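Local coordinates for novel protein similar to vertebrate potassium voltage-gated channel, subfamily H (Eag-related) family (Danio rerio, PDB 3UKV) that probably forms part of a voltage-gated delayed-rectifier potassium channel, of which this fragment is a C-terminal cytoplasmic region holding the cyclic nucleotide-binding homology domain, at residues V54-K59 with S95-T100; E128-N133 with N161-T166. All coordinates share one frame; numbering follows the deposited sequence.

How the contacts relate
Contact 1 and contact 2 lie on opposite sides of the chain's centre, their own centres 27 Å apart and their nearest atoms about 13 Å apart, so neither touches the other. Along the chain they follow in series: contact 1 closes before contact 2 opens. Contact 1 ties the loop between helices 32-45 and 63-70 to the turn that leads into strand 99-103, and the second subunit packs against part of it. Contact 2 is a strand pair inside the cyclic nucleotide-binding domain, untouched by the other chain. They belong to different sheets: strand 99-103 to one, strands 127-130 and 161-164 to the other.

Contact 1 (V54-K59 with S95-T100); sequences VSELLK and SLIIKT
Ser55 to Leu58 runs roughly against Leu96 to Lys99, their end-to-end directions 147° apart, and the CA atoms of Glu56 and Ile97 come within 6.6 Å. No backbone-to-backbone bond joins the two; every link involves at least one side chain. Lys99 kinks at its second and fourth torsions (chi2 -135°) on its way to Ser55, where NZ donates to OG at 3.1 Å and more weakly to Ser55 O at 3.2 Å. The ammonium is held mainly by a salt bridge to Asp53 and by Ser55 OG, with Ser55 O a weaker third acceptor. Glu56 stretches out with CG anti to its N (chi1 168°), bringing OE1 to 3.8 Å from Ile97 CG2, a plain van der Waals touch. Farther along, Leu58 and Leu96 cross at about a right angle, CD1 of Leu58 meeting CD2 of Leu96 at 3.5 Å. Leu58 sits in a type I turn, closed by Lys59 N to Glu56 O at 3.1 Å. Both leucines also pack on Ile69 of helix 63-70, and Arg66 of that helix bonds to Leu58 O. Leu21 of the second subunit lies against Leu57 and Leu58, while Lys99 pairs through its backbone with Tyr172 of strand 168-174.

Contact 2 (E128-N133 with N161-T166); sequences EVLKDN and NVKALT
The flat carboxamide of Asn161 meets Leu130 through its N-H edge: ND2 gives a bond of 3.0 Å to Leu130 O, which lies only 14° out of the amide plane. The carboxylate of Glu128 is sandwiched instead: Leu165 CD2 covers one face, almost squarely above CD and 3.4 Å from OE2, the two side chains crossing at about a right angle. Lys163 CD lies on the opposite face, above and slightly outside OE2 and equally close to that oxygen. The charged end of Lys163 stays farther off, NZ to Glu128 OE2 being a long salt bridge of 3.9 Å. Methylene CD of Lys163 also rests on Leu130 CD1. With CG anti to its carbonyl carbon (chi1 -56°), Asn161 swings its amide beside its own backbone N, which bonds to Leu130 O at 3.1 Å. Leu130 O is thus gripped twice, by ND2 almost in line with the C=O and by the backbone N from above the carbonyl plane. The other end of the amide, OD1, accepts from Gln112 N, which should fix its rotation. Glu128, Leu130, Asn161 and Lys163 share one face of the sheet, while buried Val129 and Val162 share the other. Between the strands run Glu128 N to Lys163 O (3.0 Å) and Leu130 N to Asn161 O (3.1 Å); a weak bond from Lys163 N to Glu128 O (3.3 Å) completes the Glu128-Lys163 pair. Val129 and Val162 form the non-hydrogen-bonded pair between the two hydrogen-bonded ones. Strands 127-130 and 161-164 are the inner pair of a four-stranded antiparallel sheet, edged by 135-139 and 108-110, as belongs to the cupin-like beta roll of cyclic nucleotide-binding domains.

Contact 1 (V54-K59 with S95-T100)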
loop_
_atom_site.group_PDB
_atom_site.type_symbol
_atom_site.label_atom_id
_atom_site.label_comp_id
_atom_site.label_asym_id
_atom_site.label_seq_id
_atom_site.Cartn_x
_atom_site.Cartn_y
_atom_site.Cartn_z
ATOM N N VAL A 54 0.239 -2.687 -2.958
ATOM C CA VAL A 54 1.509 -2.768 -2.229
ATOM C C VAL A 54 1.438 -3.413 -0.841
ATOM O O VAL A 54 2.477 -3.581 -0.196
ATOM C CB VAL A 54 2.208 -1.401 -2.098
ATOM C CG1 VAL A 54 2.772 -0.966 -3.448
ATOM C CG2 VAL A 54 1.258 -0.366 -1.513
ATOM N N SER A 55 0.235 -3.777 -0.398
ATOM C CA SER A 55 0.061 -4.569 0.804
ATOM C C SER A 55 0.990 -5.750 0.795
ATOM O O SER A 55 1.604 -6.066 -0.207
ATOM C CB SER A 55 -1.377 -5.096 0.901
ATOM O OG SER A 55 -1.450 -6.492 0.553
ATOM N N GLU A 56 1.050 -6.431 1.920
ATOM C CA GLU A 56 1.863 -7.622 2.026
ATOM C C GLU A 56 1.335 -8.485 3.178
ATOM O O GLU A 56 1.999 -8.647 4.185
ATOM C CB GLU A 56 3.344 -7.227 2.197
ATOM C CG GLU A 56 4.286 -8.340 2.606
ATOM C CD GLU A 56 5.772 -8.003 2.382
ATOM O OE1 GLU A 56 6.086 -7.111 1.545
ATOM O OE2 GLU A 56 6.627 -8.663 3.035
ATOM N N LEU A 57 0.135 -9.041 3.015
ATOM C CA LEU A 57 -0.608 -9.646 4.135
ATOM C C LEU A 57 -0.041 -10.915 4.785
ATOM O O LEU A 57 -0.613 -11.430 5.747
ATOM C CB LEU A 57 -2.080 -9.881 3.759
ATOM C CG LEU A 57 -2.509 -10.428 2.386
ATOM C CD1 LEU A 57 -1.394 -11.156 1.620
ATOM C CD2 LEU A 57 -3.737 -11.314 2.536
ATOM N N LEU A 58 1.079 -11.412 4.276
ATOM C CA LEU A 58 1.677 -12.631 4.799
ATOM C C LEU A 58 2.941 -12.321 5.582
ATOM O O LEU A 58 3.637 -13.215 6.081
ATOM C CB LEU A 58 2.025 -13.552 3.644
ATOM C CG LEU A 58 0.838 -14.086 2.874
ATOM C CD1 LEU A 58 1.360 -15.211 2.010
ATOM C CD2 LEU A 58 -0.260 -14.577 3.804
ATOM N N LYS A 59 3.217 -11.029 5.659
ATOM C CA LYS A 59 4.444 -10.514 6.229
ATOM C C LYS A 59 4.594 -10.967 7.665
ATOM O O LYS A 59 5.697 -11.299 8.083
ATOM C CB LYS A 59 4.483 -8.982 6.124
ATOM C CG LYS A 59 5.815 -8.376 6.433
ATOM C CD LYS A 59 5.904 -6.962 5.915
ATOM N N SER A 95 7.845 -15.359 -4.151
ATOM C CA SER A 95 6.555 -15.928 -4.493
ATOM C C SER A 95 5.440 -15.446 -3.562
ATOM O O SER A 95 4.278 -15.450 -3.928
ATOM C CB SER A 95 6.638 -17.454 -4.497
ATOM O OG SER A 95 6.632 -17.997 -3.187
ATOM N N LEU A 96 5.792 -15.039 -2.349
ATOM C CA LEU A 96 4.784 -14.568 -1.403
ATOM C C LEU A 96 4.368 -13.109 -1.645
ATOM O O LEU A 96 3.395 -12.643 -1.068
ATOM C CB LEU A 96 5.258 -14.771 0.041
ATOM C CG LEU A 96 5.403 -16.238 0.471
ATOM C CD1 LEU A 96 6.125 -16.423 1.777
ATOM C CD2 LEU A 96 4.056 -16.869 0.540
ATOM N N ILE A 97 5.083 -12.404 -2.522
ATOM C CA ILE A 97 4.778 -11.013 -2.784
ATOM C C ILE A 97 4.363 -10.727 -4.230
ATOM O O ILE A 97 4.005 -9.596 -4.545
ATOM C CB ILE A 97 5.930 -10.052 -2.330
ATOM C CG1 ILE A 97 7.251 -10.372 -3.038
ATOM C CG2 ILE A 97 6.105 -10.116 -0.838
ATOM C CD1 ILE A 97 8.342 -9.290 -2.864
ATOM N N ILE A 98 4.411 -11.739 -5.098
ATOM C CA ILE A 98 3.838 -11.639 -6.434
ATOM C C ILE A 98 2.325 -11.446 -6.372
ATOM O O ILE A 98 1.650 -12.127 -5.623
ATOM C CB ILE A 98 4.152 -12.891 -7.270
ATOM C CG1 ILE A 98 5.627 -12.908 -7.679
ATOM C CG2 ILE A 98 3.288 -12.951 -8.544
ATOM C CD1 ILE A 98 6.000 -14.113 -8.534
ATOM N N LYS A 99 1.797 -10.505 -7.151
ATOM C CA LYS A 99 0.348 -10.270 -7.232
ATOM C C LYS A 99 -0.135 -10.368 -8.671
ATOM O O LYS A 99 0.652 -10.442 -9.603
ATOM C CB LYS A 99 -0.018 -8.880 -6.701
ATOM C CG LYS A 99 0.787 -8.400 -5.501
ATOM C CD LYS A 99 -0.133 -7.785 -4.479
ATOM C CE LYS A 99 0.549 -7.595 -3.148
ATOM N NZ LYS A 99 -0.411 -7.834 -2.023
ATOM N N THR A 100 -1.443 -10.323 -8.851
ATOM C CA THR A 100 -2.042 -10.369 -10.186
ATOM C C THR A 100 -3.093 -9.282 -10.450
ATOM O O THR A 100 -3.658 -8.683 -9.528
ATOM C CB THR A 100 -2.698 -11.748 -10.462
ATOM O OG1 THR A 100 -3.255 -12.272 -9.247
ATOM C CG2 THR A 100 -1.673 -12.727 -10.989
#

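Contact 2 (E128-N133 with N161-T166)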
loop_
_atom_site.group_PDB
_atom_site.type_symbol
_atom_site.label_atom_id
_atom_site.label_comp_id
_atom_site.label_asym_id
_atom_site.label_seq_id
_atom_site.Cartn_x
_atom_site.Cartn_y
_atom_site.Cartn_z
ATOM N N GLU A 128 0.408 -3.794 -26.420
ATOM C CA GLU A 128 1.161 -2.971 -27.353
ATOM C C GLU A 128 1.982 -1.967 -26.581
ATOM O O GLU A 128 1.555 -1.473 -25.543
ATOM C CB GLU A 128 0.206 -2.220 -28.262
ATOM C CG GLU A 128 -0.878 -1.550 -27.477
ATOM C CD GLU A 128 -1.837 -0.754 -28.328
ATOM O OE1 GLU A 128 -1.513 -0.474 -29.503
ATOM O OE2 GLU A 128 -2.922 -0.410 -27.805
ATOM N N VAL A 129 3.171 -1.673 -27.090
ATOM C CA VAL A 129 3.985 -0.599 -26.552
ATOM C C VAL A 129 3.890 0.606 -27.508
ATOM O O VAL A 129 3.975 0.456 -28.733
ATOM C CB VAL A 129 5.426 -1.071 -26.369
ATOM C CG1 VAL A 129 6.300 0.047 -25.814
ATOM C CG2 VAL A 129 5.452 -2.295 -25.475
ATOM N N LEU A 130 3.689 1.793 -26.953
ATOM C CA LEU A 130 3.456 2.969 -27.771
ATOM C C LEU A 130 4.216 4.179 -27.265
ATOM O O LEU A 130 3.801 4.770 -26.259
ATOM C CB LEU A 130 1.975 3.341 -27.736
ATOM C CG LEU A 130 0.918 2.511 -28.445
ATOM C CD1 LEU A 130 -0.428 3.172 -28.245
ATOM C CD2 LEU A 130 1.251 2.397 -29.921
ATOM N N LYS A 131 5.297 4.571 -27.946
ATOM C CA LYS A 131 5.909 5.875 -27.681
ATOM C C LYS A 131 5.104 6.930 -28.424
ATOM O O LYS A 131 5.019 6.908 -29.652
ATOM C CB LYS A 131 7.381 5.925 -28.103
ATOM N N ASP A 132 4.492 7.838 -27.673
ATOM C CA ASP A 132 3.609 8.832 -28.267
ATOM C C ASP A 132 2.480 8.114 -29.010
ATOM O O ASP A 132 1.591 7.527 -28.388
ATOM C CB ASP A 132 4.399 9.745 -29.211
ATOM C CG ASP A 132 5.595 10.397 -28.529
ATOM O OD1 ASP A 132 5.457 10.825 -27.361
ATOM O OD2 ASP A 132 6.675 10.471 -29.157
ATOM N N ASN A 133 2.525 8.155 -30.339
ATOM C CA ASN A 133 1.584 7.401 -31.161
ATOM C C ASN A 133 2.324 6.578 -32.212
ATOM O O ASN A 133 2.430 6.995 -33.361
ATOM C CB ASN A 133 0.582 8.340 -31.834
ATOM N N ASN A 161 4.087 3.952 -23.281
ATOM C CA ASN A 161 2.860 3.490 -22.659
ATOM C C ASN A 161 2.738 1.996 -22.886
ATOM O O ASN A 161 3.271 1.474 -23.866
ATOM C CB ASN A 161 1.651 4.203 -23.273
ATOM C CG ASN A 161 1.756 5.712 -23.190
ATOM O OD1 ASN A 161 1.040 6.350 -22.426
ATOM N ND2 ASN A 161 2.662 6.291 -23.972
ATOM N N VAL A 162 2.062 1.299 -21.981
ATOM C CA VAL A 162 1.728 -0.108 -22.200
ATOM C C VAL A 162 0.225 -0.285 -21.973
ATOM O O VAL A 162 -0.295 0.013 -20.875
ATOM C CB VAL A 162 2.575 -1.069 -21.307
ATOM C CG1 VAL A 162 2.407 -2.515 -21.736
ATOM C CG2 VAL A 162 4.045 -0.688 -21.373
ATOM N N LYS A 163 -0.466 -0.726 -23.034
ATOM C CA LYS A 163 -1.919 -0.993 -23.001
ATOM C C LYS A 163 -2.216 -2.436 -23.386
ATOM O O LYS A 163 -1.504 -3.044 -24.204
ATOM C CB LYS A 163 -2.703 -0.084 -23.965
ATOM C CG LYS A 163 -2.085 1.271 -24.247
ATOM C CD LYS A 163 -2.771 1.974 -25.401
ATOM C CE LYS A 163 -4.275 2.148 -25.192
ATOM N NZ LYS A 163 -4.905 2.690 -26.440
ATOM N N ALA A 164 -3.288 -2.966 -22.811
ATOM C CA ALA A 164 -3.806 -4.261 -23.205
ATOM C C ALA A 164 -4.505 -4.141 -24.566
ATOM O O ALA A 164 -5.354 -3.263 -24.759
ATOM C CB ALA A 164 -4.768 -4.783 -22.135
ATOM N N LEU A 165 -4.143 -5.009 -25.507
ATOM C CA LEU A 165 -4.913 -5.167 -26.739
ATOM C C LEU A 165 -6.099 -6.111 -26.520
ATOM O O LEU A 165 -7.254 -5.760 -26.797
ATOM C CB LEU A 165 -4.028 -5.695 -27.854
ATOM C CG LEU A 165 -3.093 -4.645 -28.434
ATOM C CD1 LEU A 165 -2.213 -5.263 -29.515
ATOM C CD2 LEU A 165 -3.919 -3.496 -28.973
ATOM N N THR A 166 -5.807 -7.311 -26.022
ATOM C CA THR A 166 -6.851 -8.216 -25.559
ATOM C C THR A 166 -7.022 -8.179 -24.028
ATOM O O THR A 166 -6.379 -7.405 -23.324
ATOM C CB THR A 166 -6.511 -9.640 -25.933
ATOM O OG1 THR A 166 -5.233 -9.956 -25.371
ATOM C CG2 THR A 166 -6.447 -9.805 -27.447
#